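Local coordinates for protein putative dehydrogenase (Pseudarthrobacter phenanthrenivorans, PDB 6A3F) that oxidises levoglucosan to 3-dehydrolevoglucosan with NAD(+) as electron acceptor, working as a homotetramer of the Gfo/Idh/MocA family, at residues Arg155-Tyr165 with Val333-Tyr341. Residues are numbered along the deposited sequence; the frame is centred on the assembly and turned at random.
Sequences RTPAVALAKKY and VYTGPAHPY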
ATOM      1  N   ARG B 155      -7.933 -20.892  -7.480  1.00 21.13           N
ATOM      2  CA  ARG B 155      -8.949 -20.419  -8.363  1.00 21.00           C
ATOM      3  C   ARG B 155      -9.349 -18.972  -7.992  1.00 20.50           C
ATOM      4  O   ARG B 155     -10.352 -18.474  -8.483  1.00 21.72           O
ATOM      5  CB  ARG B 155     -10.150 -21.376  -8.393  1.00 20.24           C
ATOM      6  CG  ARG B 155      -9.897 -22.572  -9.315  1.00 21.10           C
ATOM      7  CD  ARG B 155     -10.921 -23.675  -9.258  1.00 22.79           C
ATOM      8  NE  ARG B 155     -10.793 -24.526 -10.439  1.00 23.22           N
ATOM      9  CZ  ARG B 155      -9.930 -25.523 -10.612  1.00 22.68           C
ATOM     10  NH1 ARG B 155      -9.075 -25.867  -9.664  1.00 22.62           N
ATOM     11  NH2 ARG B 155      -9.954 -26.188 -11.766  1.00 24.28           N
ATOM     12  N   THR B 156      -8.599 -18.292  -7.126  1.00 20.23           N
ATOM     13  CA  THR B 156      -8.659 -16.839  -7.067  1.00 19.81           C
ATOM     14  C   THR B 156      -8.288 -16.300  -8.463  1.00 17.49           C
ATOM     15  O   THR B 156      -7.239 -16.665  -8.987  1.00 17.51           O
ATOM     16  CB  THR B 156      -7.699 -16.247  -6.030  1.00 19.00           C
ATOM     17  OG1 THR B 156      -7.820 -16.844  -4.726  1.00 20.33           O
ATOM     18  CG2 THR B 156      -7.858 -14.746  -5.877  1.00 19.58           C
ATOM     19  N   PRO B 157      -9.135 -15.431  -9.035  1.00 18.12           N
ATOM     20  CA  PRO B 157      -8.846 -15.039 -10.396  1.00 18.71           C
ATOM     21  C   PRO B 157      -7.420 -14.502 -10.553  1.00 17.43           C
ATOM     22  O   PRO B 157      -6.787 -14.801 -11.554  1.00 19.36           O
ATOM     23  CB  PRO B 157      -9.939 -14.039 -10.745  1.00 18.09           C
ATOM     24  CG  PRO B 157     -11.098 -14.565  -9.962  1.00 18.55           C
ATOM     25  CD  PRO B 157     -10.473 -15.022  -8.659  1.00 16.78           C
ATOM     26  N   ALA B 158      -6.921 -13.710  -9.606  1.00 18.58           N
ATOM     27  CA  ALA B 158      -5.570 -13.169  -9.648  1.00 18.16           C
ATOM     28  C   ALA B 158      -4.498 -14.265  -9.781  1.00 17.57           C
ATOM     29  O   ALA B 158      -3.477 -14.062 -10.405  1.00 18.31           O
ATOM     30  CB  ALA B 158      -5.345 -12.351  -8.412  1.00 16.50           C
ATOM     31  N   VAL B 159      -4.711 -15.399  -9.124  1.00 16.34           N
ATOM     32  CA  VAL B 159      -3.776 -16.501  -9.164  1.00 17.35           C
ATOM     33  C   VAL B 159      -3.817 -17.195 -10.543  1.00 18.03           C
ATOM     34  O   VAL B 159      -2.750 -17.490 -11.128  1.00 18.73           O
ATOM     35  CB  VAL B 159      -4.050 -17.485  -8.011  1.00 17.38           C
ATOM     36  CG1 VAL B 159      -3.104 -18.700  -8.096  1.00 17.78           C
ATOM     37  CG2 VAL B 159      -3.950 -16.755  -6.674  1.00 18.38           C
ATOM     38  N   ALA B 160      -5.010 -17.390 -11.083  1.00 19.38           N
ATOM     39  CA  ALA B 160      -5.157 -17.904 -12.467  1.00 20.07           C
ATOM     40  C   ALA B 160      -4.573 -16.904 -13.469  1.00 19.42           C
ATOM     41  O   ALA B 160      -4.063 -17.316 -14.490  1.00 18.42           O
ATOM     42  CB  ALA B 160      -6.596 -18.165 -12.771  1.00 20.84           C
ATOM     43  N   LEU B 161      -4.678 -15.608 -13.200  1.00 19.49           N
ATOM     44  CA  LEU B 161      -4.030 -14.575 -14.033  1.00 19.75           C
ATOM     45  C   LEU B 161      -2.503 -14.729 -14.008  1.00 20.10           C
ATOM     46  O   LEU B 161      -1.819 -14.567 -15.031  1.00 19.78           O
ATOM     47  CB  LEU B 161      -4.442 -13.192 -13.510  1.00 19.32           C
ATOM     48  CG  LEU B 161      -3.827 -12.014 -14.272  1.00 19.08           C
ATOM     49  CD1 LEU B 161      -4.242 -12.064 -15.741  1.00 18.63           C
ATOM     50  CD2 LEU B 161      -4.290 -10.692 -13.670  1.00 19.30           C
ATOM     51  N   ALA B 162      -1.931 -14.952 -12.834  1.00 19.23           N
ATOM     52  CA  ALA B 162      -0.472 -15.213 -12.708  1.00 19.36           C
ATOM     53  C   ALA B 162      -0.073 -16.407 -13.593  1.00 19.95           C
ATOM     54  O   ALA B 162       0.949 -16.388 -14.326  1.00 18.97           O
ATOM     55  CB  ALA B 162      -0.114 -15.501 -11.272  1.00 19.18           C
ATOM     56  N   LYS B 163      -0.896 -17.435 -13.531  1.00 21.14           N
ATOM     57  CA  LYS B 163      -0.640 -18.640 -14.364  1.00 22.95           C
ATOM     58  C   LYS B 163      -0.681 -18.280 -15.855  1.00 20.02           C
ATOM     59  O   LYS B 163       0.200 -18.714 -16.634  1.00 21.33           O
ATOM     60  CB  LYS B 163      -1.655 -19.730 -14.038  1.00 20.76           C
ATOM     61  CG  LYS B 163      -1.582 -20.979 -14.901  1.00 23.60           C
ATOM     62  CD  LYS B 163      -0.318 -21.758 -14.685  1.00 26.15           C
ATOM     63  CE  LYS B 163      -0.369 -23.140 -15.320  1.00 28.97           C
ATOM     64  NZ  LYS B 163       0.874 -23.877 -15.029  1.00 29.44           N
ATOM     65  N   LYS B 164      -1.598 -17.412 -16.231  1.00 20.04           N
ATOM     66  CA  LYS B 164      -1.757 -17.038 -17.625  1.00 21.04           C
ATOM     67  C   LYS B 164      -0.485 -16.311 -18.093  1.00 20.69           C
ATOM     68  O   LYS B 164       0.069 -16.630 -19.179  1.00 20.33           O
ATOM     69  CB  LYS B 164      -3.001 -16.188 -17.832  1.00 22.97           C
ATOM     70  CG  LYS B 164      -3.130 -15.631 -19.248  1.00 22.43           C
ATOM     71  CD  LYS B 164      -4.092 -14.511 -19.408  1.00 23.45           C
ATOM     72  CE  LYS B 164      -4.358 -14.195 -20.875  1.00 26.89           C
ATOM     73  NZ  LYS B 164      -5.380 -13.128 -21.044  1.00 26.36           N
ATOM     74  N   TYR B 165      -0.027 -15.335 -17.308  1.00 20.58           N
ATOM     75  CA  TYR B 165       1.179 -14.611 -17.610  1.00 19.76           C
ATOM     76  C   TYR B 165       2.355 -15.567 -17.735  1.00 20.57           C
ATOM     77  O   TYR B 165       3.169 -15.440 -18.641  1.00 18.76           O
ATOM     78  CB  TYR B 165       1.553 -13.575 -16.536  1.00 20.75           C
ATOM     79  CG  TYR B 165       0.610 -12.405 -16.351  1.00 19.54           C
ATOM     80  CD1 TYR B 165      -0.299 -11.985 -17.311  1.00 20.72           C
ATOM     81  CD2 TYR B 165       0.618 -11.708 -15.143  1.00 20.05           C
ATOM     82  CE1 TYR B 165      -1.107 -10.867 -17.115  1.00 19.30           C
ATOM     83  CE2 TYR B 165      -0.217 -10.624 -14.912  1.00 18.65           C
ATOM     84  CZ  TYR B 165      -1.084 -10.198 -15.900  1.00 19.28           C
ATOM     85  OH  TYR B 165      -1.912  -9.134 -15.663  1.00 18.66           O
ATOM     86  N   VAL B 333      -2.865  -4.847 -10.880  1.00 16.83           N
ATOM     87  CA  VAL B 333      -3.890  -5.239 -11.800  1.00 17.92           C
ATOM     88  C   VAL B 333      -5.067  -5.798 -11.004  1.00 17.02           C
ATOM     89  O   VAL B 333      -4.885  -6.786 -10.241  1.00 18.06           O
ATOM     90  CB  VAL B 333      -3.382  -6.284 -12.824  1.00 19.50           C
ATOM     91  CG1 VAL B 333      -4.509  -6.697 -13.777  1.00 19.96           C
ATOM     92  CG2 VAL B 333      -2.178  -5.783 -13.577  1.00 20.11           C
ATOM     93  N   TYR B 334      -6.258  -5.163 -11.167  1.00 16.97           N
ATOM     94  CA  TYR B 334      -7.517  -5.614 -10.573  1.00 16.43           C
ATOM     95  C   TYR B 334      -8.238  -6.598 -11.514  1.00 19.15           C
ATOM     96  O   TYR B 334      -8.470  -6.299 -12.697  1.00 19.61           O
ATOM     97  CB  TYR B 334      -8.403  -4.426 -10.188  1.00 17.02           C
ATOM     98  CG  TYR B 334      -7.915  -3.752  -8.930  1.00 16.80           C
ATOM     99  CD1 TYR B 334      -6.965  -2.751  -8.981  1.00 17.66           C
ATOM    100  CD2 TYR B 334      -8.383  -4.159  -7.681  1.00 18.14           C
ATOM    101  CE1 TYR B 334      -6.474  -2.169  -7.822  1.00 18.00           C
ATOM    102  CE2 TYR B 334      -7.885  -3.611  -6.519  1.00 17.90           C
ATOM    103  CZ  TYR B 334      -6.941  -2.606  -6.580  1.00 20.07           C
ATOM    104  OH  TYR B 334      -6.461  -2.087  -5.406  1.00 20.28           O
ATOM    105  N   THR B 335      -8.632  -7.749 -10.993  1.00 17.51           N
ATOM    106  CA  THR B 335      -9.234  -8.781 -11.838  1.00 18.34           C
ATOM    107  C   THR B 335     -10.696  -8.480 -12.157  1.00 20.08           C
ATOM    108  O   THR B 335     -11.473  -7.986 -11.346  1.00 18.89           O
ATOM    109  CB  THR B 335      -9.095 -10.200 -11.271  1.00 18.00           C
ATOM    110  OG1 THR B 335      -9.835 -10.353 -10.065  1.00 18.22           O
ATOM    111  CG2 THR B 335      -7.651 -10.540 -11.014  1.00 17.49           C
ATOM    112  N   GLY B 336     -11.044  -8.764 -13.408  1.00 19.87           N
ATOM    113  CA  GLY B 336     -12.380  -8.504 -13.891  1.00 18.81           C
ATOM    114  C   GLY B 336     -12.689  -9.297 -15.153  1.00 19.48           C
ATOM    115  O   GLY B 336     -12.127 -10.375 -15.381  1.00 20.73           O
ATOM    116  N   PRO B 337     -13.554  -8.738 -16.000  1.00 21.16           N
ATOM    117  CA  PRO B 337     -13.975  -9.427 -17.250  1.00 20.06           C
ATOM    118  C   PRO B 337     -12.790  -9.817 -18.153  1.00 22.75           C
ATOM    119  O   PRO B 337     -12.871 -10.853 -18.857  1.00 22.92           O
ATOM    120  CB  PRO B 337     -14.934  -8.398 -17.873  1.00 19.36           C
ATOM    121  CG  PRO B 337     -15.583  -7.724 -16.670  1.00 20.14           C
ATOM    122  CD  PRO B 337     -14.406  -7.565 -15.736  1.00 19.91           C
ATOM    123  N   ALA B 338     -11.693  -9.085 -18.124  1.00 23.23           N
ATOM    124  CA  ALA B 338     -10.585  -9.363 -19.075  1.00 22.87           C
ATOM    125  C   ALA B 338      -9.731 -10.559 -18.604  1.00 22.66           C
ATOM    126  O   ALA B 338      -8.860 -11.037 -19.357  1.00 21.70           O
ATOM    127  CB  ALA B 338      -9.747  -8.147 -19.277  1.00 21.15           C
ATOM    128  N   HIS B 339      -9.960 -11.020 -17.367  1.00 20.37           N
ATOM    129  CA  HIS B 339      -9.054 -11.927 -16.714  1.00 19.28           C
ATOM    130  C   HIS B 339      -9.705 -13.294 -16.529  1.00 18.92           C
ATOM    131  O   HIS B 339     -10.898 -13.439 -16.715  1.00 19.33           O
ATOM    132  CB  HIS B 339      -8.577 -11.332 -15.382  1.00 20.59           C
ATOM    133  CG  HIS B 339      -8.142  -9.918 -15.505  1.00 18.02           C
ATOM    134  ND1 HIS B 339      -9.031  -8.856 -15.324  1.00 17.67           N
ATOM    135  CD2 HIS B 339      -6.948  -9.379 -15.830  1.00 18.27           C
ATOM    136  CE1 HIS B 339      -8.380  -7.727 -15.546  1.00 18.96           C
ATOM    137  NE2 HIS B 339      -7.106  -8.003 -15.847  1.00 16.25           N
ATOM    138  N   PRO B 340      -8.903 -14.271 -16.174  1.00 20.63           N
ATOM    139  CA  PRO B 340      -9.467 -15.635 -16.094  1.00 22.91           C
ATOM    140  C   PRO B 340     -10.677 -15.708 -15.150  1.00 22.19           C
ATOM    141  O   PRO B 340     -10.715 -15.051 -14.085  1.00 22.03           O
ATOM    142  CB  PRO B 340      -8.287 -16.518 -15.666  1.00 23.46           C
ATOM    143  CG  PRO B 340      -7.093 -15.763 -16.183  1.00 23.27           C
ATOM    144  CD  PRO B 340      -7.443 -14.301 -15.960  1.00 20.65           C
ATOM    145  N   TYR B 341     -11.662 -16.482 -15.621  1.00 19.51           N
ATOM    146  CA  TYR B 341     -12.985 -16.736 -15.035  1.00 19.37           C
ATOM    147  C   TYR B 341     -13.865 -15.478 -15.068  1.00 19.11           C
ATOM    148  O   TYR B 341     -14.973 -15.490 -14.514  1.00 21.16           O
ATOM    149  CB  TYR B 341     -12.900 -17.254 -13.588  1.00 20.98           C
ATOM    150  CG  TYR B 341     -11.973 -18.418 -13.398  1.00 22.05           C
ATOM    151  CD1 TYR B 341     -12.203 -19.626 -14.038  1.00 26.01           C
ATOM    152  CD2 TYR B 341     -10.828 -18.283 -12.636  1.00 25.79           C
ATOM    153  CE1 TYR B 341     -11.325 -20.695 -13.895  1.00 25.95           C
ATOM    154  CE2 TYR B 341      -9.955 -19.346 -12.467  1.00 28.36           C
ATOM    155  CZ  TYR B 341     -10.213 -20.551 -13.088  1.00 28.31           C
ATOM    156  OH  TYR B 341      -9.320 -21.573 -12.900  1.00 34.25           O
TER
HETATM  157  O   HOH W   1      -8.767 -12.091  -8.056  1.00 19.29           O
HETATM  158  O   HOH W   2      -7.484 -13.416 -19.382  1.00 29.28           O
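In the C-terminal substrate-binding alpha/beta domain, the first turns of helix 157-167 carry Pro-157, Ala-160 and Leu-161 against the loop that leaves strand 330-334, outermost of its sheet within the chain. No direct hydrogen bond joins the segments; the direct contacts are largely apolar packing, supplemented by two water bridges. Pro-157 CB lies 3.6 Å from Pro-340 O. Ala-160 CB sits 3.7 Å from Pro-340 CB and 3.6 Å from Tyr-341 CE2, while Tyr-341 OH ends 3.8 Å from Arg-155 CG. With CG anti to the backbone N (chi1 179°), Leu-161 sends both methyls to the His-339 ring, CD1 at its edge in plane, CD2 3.7 Å from His-339 CD2; CD2 also reaches Val-333 CG1 on the strand (4.0 Å). That imidazole is tied within its own turn, Gly-336 N donating to His-339 ND1 (2.8 Å). One water links Ala-158 N to Thr-335 OG1; a second joins Lys-164 NZ (2.7 Å) to Ala-338 O. Lys-164 also salt-bridges Asp-326 of a second subunit, whose backbone O bonds Tyr-165 OH. Elsewhere the helix packs on strands 304-309 and 315-320, and Tyr-341 on helix 355-371, where Asp-365 OD2 salt-bridges Arg-155 NE; Arg-155 NH1 bonds Ser-377 O.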